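Malonate decarboxylase subunit alpha (Acinetobacter baumannii ATCC 17978, PDB 6MPR) probably exchanges malonate for acetate on the acyl carrier protein, the transferase step of malonate decarboxylase. Local coordinates at residues A80-P84 with D85-D89; A139-Y143 with I144-S148; V245-L248 with M249-A253. All coordinates share one frame; numbering follows the deposited sequence. Where two conformers were deposited one is given.

Overall arrangement
The three contacts follow one another along the chain, each a short local packing within one run of residues. Contacts 1 and 2 both adjoin the parallel sheet of the N-terminal half: residues 80-89 form the loop that leads from helix 73-79 into strand 90-94, and residues 139-148 lead from the edge strand 136-140 into helix 143-149. Their centres are about 26 Å apart. Contact 3 lies in helix 244-261, beside the second, mixed sheet, with its centre about 32 Å from that of contact 2 and about 51 Å from that of contact 1. Contacts 1 and 3 lie on opposite sides of the chain's centre, whereas contact 2 is buried against the second subunit.

Contact 1: A80-P84 with D85-D89; sequences AQTNP and DILHD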
loop_
_atom_site.group_PDB
_atom_site.type_symbol
_atom_site.label_atom_id
_atom_site.label_comp_id
_atom_site.label_asym_id
_atom_site.label_seq_id
_atom_site.Cartn_x
_atom_site.Cartn_y
_atom_site.Cartn_z
ATOM N N ALA A 80 22.147 21.220 8.294
ATOM C CA ALA A 80 23.356 21.453 7.511
ATOM C C ALA A 80 24.322 22.431 8.168
ATOM O O ALA A 80 25.449 22.562 7.682
ATOM C CB ALA A 80 22.981 21.954 6.113
ATOM N N GLN A 81 23.916 23.121 9.244
ATOM C CA GLN A 81 24.789 24.018 9.995
ATOM C C GLN A 81 25.335 23.395 11.279
ATOM O O GLN A 81 26.079 24.064 12.008
ATOM C CB GLN A 81 24.051 25.316 10.334
ATOM C CG GLN A 81 23.611 26.104 9.117
ATOM C CD GLN A 81 24.783 26.483 8.227
ATOM O OE1 GLN A 81 25.809 26.973 8.706
ATOM N NE2 GLN A 81 24.642 26.247 6.923
ATOM N N THR A 82 25.001 22.139 11.567
ATOM C CA THR A 82 25.541 21.495 12.759
ATOM C C THR A 82 27.016 21.153 12.566
ATOM O O THR A 82 27.551 21.148 11.450
ATOM C CB THR A 82 24.741 20.231 13.108
ATOM O OG1 THR A 82 24.769 19.314 12.001
ATOM C CG2 THR A 82 23.295 20.576 13.445
ATOM N N ASN A 83 27.664 20.873 13.687
ATOM C CA ASN A 83 29.091 20.569 13.732
ATOM C C ASN A 83 29.320 19.137 13.265
ATOM O O ASN A 83 28.818 18.202 13.901
ATOM C CB ASN A 83 29.586 20.751 15.156
ATOM C CG ASN A 83 31.104 20.618 15.288
ATOM O OD1 ASN A 83 31.776 20.049 14.428
ATOM N ND2 ASN A 83 31.636 21.123 16.390
ATOM N N PRO A 84 30.046 18.911 12.170
ATOM C CA PRO A 84 30.241 17.523 11.711
ATOM C C PRO A 84 31.116 16.689 12.647
ATOM O O PRO A 84 31.108 15.458 12.525
ATOM C CB PRO A 84 30.887 17.692 10.325
ATOM C CG PRO A 84 30.586 19.117 9.930
ATOM C CD PRO A 84 30.591 19.886 11.215
ATOM N N ASP A 85 31.859 17.301 13.577
ATOM C CA ASP A 85 32.536 16.507 14.602
ATOM C C ASP A 85 31.554 15.913 15.603
ATOM O O ASP A 85 31.907 14.972 16.326
ATOM C CB ASP A 85 33.562 17.355 15.348
ATOM C CG ASP A 85 34.696 17.797 14.462
ATOM O OD1 ASP A 85 35.076 17.023 13.562
ATOM O OD2 ASP A 85 35.198 18.918 14.667
ATOM N N ILE A 86 30.348 16.463 15.678
ATOM C CA ILE A 86 29.286 15.932 16.520
ATOM C C ILE A 86 28.328 15.059 15.721
ATOM O O ILE A 86 28.068 13.915 16.090
ATOM C CB ILE A 86 28.540 17.090 17.218
ATOM C CG1 ILE A 86 29.527 17.910 18.048
ATOM C CG2 ILE A 86 27.384 16.567 18.070
ATOM C CD1 ILE A 86 28.914 19.153 18.637
ATOM N N LEU A 87 27.792 15.580 14.612
ATOM C CA LEU A 87 26.854 14.840 13.768
ATOM C C LEU A 87 27.557 14.434 12.477
ATOM O O LEU A 87 27.824 15.280 11.618
ATOM C CB LEU A 87 25.604 15.668 13.457
ATOM C CG LEU A 87 24.820 16.153 14.665
ATOM C CD1 LEU A 87 23.497 16.770 14.204
ATOM C CD2 LEU A 87 24.584 15.006 15.628
ATOM N N HIS A 88 27.831 13.137 12.339
ATOM C CA HIS A 88 28.447 12.574 11.146
ATOM C C HIS A 88 27.838 11.202 10.911
ATOM O O HIS A 88 27.189 10.637 11.794
ATOM C CB HIS A 88 29.972 12.475 11.277
ATOM C CG HIS A 88 30.421 11.790 12.529
ATOM N ND1 HIS A 88 30.567 10.423 12.620
ATOM C CD2 HIS A 88 30.745 12.286 13.746
ATOM C CE1 HIS A 88 30.961 10.106 13.840
ATOM N NE2 HIS A 88 31.079 11.217 14.543
ATOM N N ASP A 89 28.025 10.688 9.691
ATOM C CA ASP A 89 27.550 9.354 9.307
ATOM C C ASP A 89 26.048 9.213 9.492
ATOM O O ASP A 89 25.542 8.116 9.762
ATOM C CB ASP A 89 28.283 8.254 10.075
ATOM C CG ASP A 89 29.731 8.135 9.660
ATOM O OD1 ASP A 89 29.987 7.585 8.571
ATOM O OD2 ASP A 89 30.606 8.636 10.396
HETATM O O HOH W 1 34.549 20.461 17.165
#
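Asp-85 meets Asn-83 first: the backbone N of Asp-85 gives a hydrogen bond of 2.9 Å to Asn-83 OD1, arriving from above the amide's carbonyl plane. Asn-83 can reach forward in this way because its CG stands anti to its own N (chi1 -173°). This is an Asx turn, with Pro-84 at its middle. A water completes the link, accepting from Asn-83 ND2 and donating to Asp-85 OD2 at 3.0 Å. At Ile-86 the backbone N bonds to Asn-83 O (2.9 Å), well out of the carbonyl plane, while the side chain crosses that of Asn-83 at about a right angle, CD1 3.9 Å from CB. Leu-87 N takes the same oxygen, Asn-83 O, almost head-on at 2.9 Å with a nearly straight N-H. The leucine side chain turns back to Thr-82, its CD1 lying 3.6 Å from OG1 of that threonine, whose hydroxyl is bonded to Leu-79 O. Pro-84 CA meets Leu-87 O in a CA-H...O contact. His-88 sets the edge of its ring beside Pro-84 O, with CD2 3.4 Å from that oxygen, and its ND1 donates to Asp-89 OD2 at 2.9 Å, nearly in the ring plane. Asn-83 thus accepts three backbone N-H groups, one on OD1 and two on O, holding the turn round Pro-84, and the carboxylate of Asp-89 would probably keep the proton of His-88 on ND1.

Contact 2: A139-Y143 with I144-S148; sequences AIHTY and IELYS
His-141 and Leu-146 meet where edge strand 136-140 of the parallel sheet passes into helix 143-149, a beta-alpha junction with Thr-142 at the N-cap position. The leucine comes in at about a right angle and sets CD1 over the centre of the imidazole, 3.7 Å from the centroid and 2° off the ring normal, a CH-pi contact. The ring is held at both nitrogens, ND1 by Phe-116 O and NE2 by Arg-149, and His-403 of the second subunit also meets it, the ring planes nearly parallel. Glu-145 runs back along an extended chain, CG anti to its N (chi1 177°), and OE2, met on its anti side, accepts from Thr-142 N at 3.0 Å. This is one half of a capping box, the reciprocal Thr-142 side-chain bond being absent, with OE1 taken by His-403 and Arg-402 N of the second subunit. Thr-142 crosses the glutamate at about a right angle, CG2 3.6 Å from CB. Tyr-143 and Tyr-147 run alongside each other, Tyr-143 CB meeting Tyr-147 CZ at 4.0 Å, with Tyr-147 OH bonded to Asp-180. Tyr-143 O accepts from Tyr-147 N at 3.0 Å and sits 3.3 Å above the centre of the Tyr-147 ring.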
loop_
_atom_site.group_PDB
_atom_site.type_symbol
_atom_site.label_atom_id
_atom_site.label_comp_id
_atom_site.label_asym_id
_atom_site.label_seq_id
_atom_site.Cartn_x
_atom_site.Cartn_y
_atom_site.Cartn_z
ATOM N N ALA A 139 19.177 2.427 -1.692
ATOM C CA ALA A 139 18.392 2.081 -2.867
ATOM C C ALA A 139 17.472 3.242 -3.184
ATOM O O ALA A 139 17.186 4.087 -2.325
ATOM C CB ALA A 139 17.570 0.803 -2.660
ATOM N N ILE A 140 17.010 3.265 -4.426
ATOM C CA ILE A 140 15.958 4.174 -4.863
ATOM C C ILE A 140 14.630 3.431 -4.812
ATOM O O ILE A 140 14.527 2.304 -5.302
ATOM C CB ILE A 140 16.225 4.699 -6.282
ATOM C CG1 ILE A 140 17.703 5.076 -6.443
ATOM C CG2 ILE A 140 15.314 5.880 -6.564
ATOM C CD1 ILE A 140 18.074 5.409 -7.865
ATOM N N HIS A 141 13.618 4.062 -4.223
ATOM C CA HIS A 141 12.341 3.441 -3.901
ATOM C C HIS A 141 11.203 4.168 -4.603
ATOM O O HIS A 141 11.357 5.300 -5.046
ATOM C CB HIS A 141 12.046 3.508 -2.377
ATOM C CG HIS A 141 13.113 2.928 -1.499
ATOM N ND1 HIS A 141 14.381 3.463 -1.387
ATOM C CD2 HIS A 141 13.080 1.868 -0.655
ATOM C CE1 HIS A 141 15.085 2.748 -0.528
ATOM N NE2 HIS A 141 14.311 1.785 -0.056
ATOM N N THR A 142 10.033 3.538 -4.649
ATOM C CA THR A 142 8.816 4.328 -4.829
ATOM C C THR A 142 8.313 4.739 -3.438
ATOM O O THR A 142 8.696 4.151 -2.436
ATOM C CB THR A 142 7.758 3.558 -5.647
ATOM O OG1 THR A 142 6.649 4.421 -5.983
ATOM C CG2 THR A 142 7.248 2.314 -4.936
ATOM N N TYR A 143 7.510 5.806 -3.377
ATOM C CA TYR A 143 7.211 6.448 -2.090
ATOM C C TYR A 143 6.727 5.460 -1.030
ATOM O O TYR A 143 7.308 5.360 0.056
ATOM C CB TYR A 143 6.148 7.540 -2.247
ATOM C CG TYR A 143 6.587 8.784 -2.979
ATOM C CD1 TYR A 143 7.789 9.419 -2.677
ATOM C CD2 TYR A 143 5.778 9.328 -3.973
ATOM C CE1 TYR A 143 8.175 10.559 -3.356
ATOM C CE2 TYR A 143 6.158 10.462 -4.652
ATOM C CZ TYR A 143 7.340 11.076 -4.336
ATOM O OH TYR A 143 7.717 12.208 -5.012
ATOM N N ILE A 144 5.626 4.756 -1.302
ATOM C CA ILE A 144 5.068 3.946 -0.225
ATOM C C ILE A 144 5.908 2.710 0.052
ATOM O O ILE A 144 5.793 2.136 1.136
ATOM C CB ILE A 144 3.604 3.541 -0.475
ATOM C CG1 ILE A 144 3.473 2.681 -1.732
ATOM C CG2 ILE A 144 2.721 4.792 -0.515
ATOM C CD1 ILE A 144 2.077 2.130 -1.918
ATOM N N GLU A 145 6.762 2.293 -0.891
ATOM C CA GLU A 145 7.784 1.292 -0.576
ATOM C C GLU A 145 8.755 1.812 0.478
ATOM O O GLU A 145 9.098 1.103 1.436
ATOM C CB GLU A 145 8.522 0.898 -1.864
ATOM C CG GLU A 145 9.674 -0.083 -1.709
ATOM C CD GLU A 145 10.482 -0.203 -3.006
ATOM O OE1 GLU A 145 11.310 -1.133 -3.116
ATOM O OE2 GLU A 145 10.311 0.663 -3.899
ATOM N N LEU A 146 9.205 3.058 0.326
ATOM C CA LEU A 146 10.107 3.629 1.318
ATOM C C LEU A 146 9.403 3.755 2.670
ATOM O O LEU A 146 9.985 3.413 3.706
ATOM C CB LEU A 146 10.645 4.986 0.832
ATOM C CG LEU A 146 11.675 5.688 1.726
ATOM C CD1 LEU A 146 12.943 4.867 1.827
ATOM C CD2 LEU A 146 12.011 7.077 1.205
ATOM N N TYR A 147 8.143 4.225 2.688
ATOM C CA TYR A 147 7.437 4.304 3.973
ATOM C C TYR A 147 7.371 2.939 4.644
ATOM O O TYR A 147 7.437 2.834 5.877
ATOM C CB TYR A 147 5.998 4.815 3.825
ATOM C CG TYR A 147 5.773 6.082 3.038
ATOM C CD1 TYR A 147 6.761 7.043 2.915
ATOM C CD2 TYR A 147 4.530 6.317 2.420
ATOM C CE1 TYR A 147 6.549 8.188 2.172
ATOM C CE2 TYR A 147 4.309 7.455 1.674
ATOM C CZ TYR A 147 5.319 8.388 1.555
ATOM O OH TYR A 147 5.120 9.535 0.831
ATOM N N SER A 148 7.176 1.886 3.850
ATOM C CA SER A 148 6.973 0.559 4.418
ATOM C C SER A 148 8.226 0.037 5.107
ATOM O O SER A 148 8.117 -0.739 6.056
ATOM C CB SER A 148 6.524 -0.417 3.331
ATOM O OG SER A 148 7.631 -0.851 2.560
HETATM O O HOH W 2 4.566 5.163 -4.049
#

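Contact 3: V245-L248 with M249-A253; sequences VHVL and MAMMA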
loop_
_atom_site.group_PDB
_atom_site.type_symbol
_atom_site.label_atom_id
_atom_site.label_comp_id
_atom_site.label_asym_id
_atom_site.label_seq_id
_atom_site.Cartn_x
_atom_site.Cartn_y
_atom_site.Cartn_z
ATOM N N VAL A 245 0.035 19.092 -30.611
ATOM C CA VAL A 245 0.441 17.693 -30.450
ATOM C C VAL A 245 -0.070 17.126 -29.123
ATOM O O VAL A 245 -0.464 15.952 -29.044
ATOM C CB VAL A 245 1.976 17.554 -30.584
ATOM C CG1 VAL A 245 2.713 18.318 -29.479
ATOM C CG2 VAL A 245 2.387 16.080 -30.563
ATOM N N HIS A 246 -0.066 17.941 -28.056
ATOM C CA HIS A 246 -0.597 17.472 -26.777
ATOM C C HIS A 246 -2.091 17.196 -26.884
ATOM O O HIS A 246 -2.589 16.211 -26.327
ATOM C CB HIS A 246 -0.340 18.496 -25.673
ATOM C CG HIS A 246 1.106 18.832 -25.470
ATOM N ND1 HIS A 246 1.561 20.130 -25.416
ATOM C CD2 HIS A 246 2.195 18.045 -25.299
ATOM C CE1 HIS A 246 2.868 20.132 -25.223
ATOM N NE2 HIS A 246 3.277 18.878 -25.144
ATOM N N VAL A 247 -2.814 18.069 -27.587
ATOM C CA VAL A 247 -4.252 17.894 -27.788
ATOM C C VAL A 247 -4.543 16.631 -28.594
ATOM O O VAL A 247 -5.456 15.867 -28.267
ATOM C CB VAL A 247 -4.835 19.143 -28.469
ATOM C CG1 VAL A 247 -6.307 18.933 -28.824
ATOM C CG2 VAL A 247 -4.638 20.370 -27.591
ATOM N N LEU A 248 -3.776 16.400 -29.662
ATOM C CA LEU A 248 -3.956 15.198 -30.478
ATOM C C LEU A 248 -3.784 13.935 -29.639
ATOM O O LEU A 248 -4.610 13.017 -29.692
ATOM C CB LEU A 248 -2.969 15.209 -31.650
ATOM C CG LEU A 248 -2.976 14.041 -32.643
ATOM C CD1 LEU A 248 -4.296 13.936 -33.382
ATOM C CD2 LEU A 248 -1.798 14.184 -33.645
ATOM N N MET A 249 -2.716 13.879 -28.850
ATOM C CA MET A 249 -2.483 12.709 -28.011
ATOM C C MET A 249 -3.572 12.566 -26.953
ATOM O O MET A 249 -3.996 11.447 -26.641
ATOM C CB MET A 249 -1.092 12.810 -27.378
ATOM C CG MET A 249 0.030 12.645 -28.408
ATOM S SD MET A 249 1.632 13.095 -27.738
ATOM C CE MET A 249 1.913 11.749 -26.606
ATOM N N ALA A 250 -4.048 13.693 -26.409
ATOM C CA ALA A 250 -5.139 13.658 -25.435
ATOM C C ALA A 250 -6.433 13.136 -26.060
ATOM O O ALA A 250 -7.170 12.371 -25.425
ATOM C CB ALA A 250 -5.345 15.055 -24.849
ATOM N N MET A 251 -6.722 13.526 -27.305
ATOM C CA MET A 251 -7.894 12.984 -27.990
ATOM C C MET A 251 -7.797 11.469 -28.142
ATOM O O MET A 251 -8.778 10.749 -27.920
ATOM C CB MET A 251 -8.062 13.632 -29.367
ATOM C CG MET A 251 -8.559 15.074 -29.337
ATOM S SD MET A 251 -8.284 15.899 -30.920
ATOM C CE MET A 251 -9.837 15.608 -31.772
ATOM N N MET A 252 -6.629 10.972 -28.551
ATOM C CA MET A 252 -6.449 9.530 -28.704
ATOM C C MET A 252 -6.534 8.796 -27.367
ATOM O O MET A 252 -7.074 7.685 -27.305
ATOM C CB MET A 252 -5.120 9.256 -29.405
ATOM C CG MET A 252 -5.124 9.744 -30.855
ATOM S SD MET A 252 -3.746 9.076 -31.812
ATOM C CE MET A 252 -2.381 10.043 -31.175
ATOM N N ALA A 253 -6.000 9.387 -26.287
ATOM C CA ALA A 253 -6.168 8.788 -24.967
ATOM C C ALA A 253 -7.642 8.643 -24.602
ATOM O O ALA A 253 -8.057 7.609 -24.071
ATOM C CB ALA A 253 -5.435 9.615 -23.903
#
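Val-245, His-246, Val-247 and Leu-248 each accept from the residue four places on, in the regular alpha-helix 244-261. The bonds run from Met-249 N to Val-245 O, Ala-250 N to His-246 O (2.9 Å), Met-251 N to Val-247 O (2.8 Å) and Met-252 N to Leu-248 O. Apolar packing follows the same spacing. Met-249 runs alongside Val-245, its SD 4.2 Å from Val-245 CG2; CG2, anti to the valine N, is the branch that meets the sulfur. Val-247 meets Met-251 more obliquely, CG1 to SD at 4.2 Å. In the third pair the methyl CE of Met-252, folded back by a bend at chi3 (-75°), comes loosely within 4.3 Å of Leu-248 CG. Ala-250 turns its small side chain to helix 272-287, against Ala-276, Ile-277 and Ile-280, and Met-252 with Ala-253 meets Leu-476, so the helix packs against both helix 272-287 and strand 474-477 of the mixed sheet. The polar group here is the imidazole of His-246, which bonds through ND1 to the N of Lys-243 near the helix start; Val-245 CG1 sits over the centre of its ring, 4.2 Å above the plane.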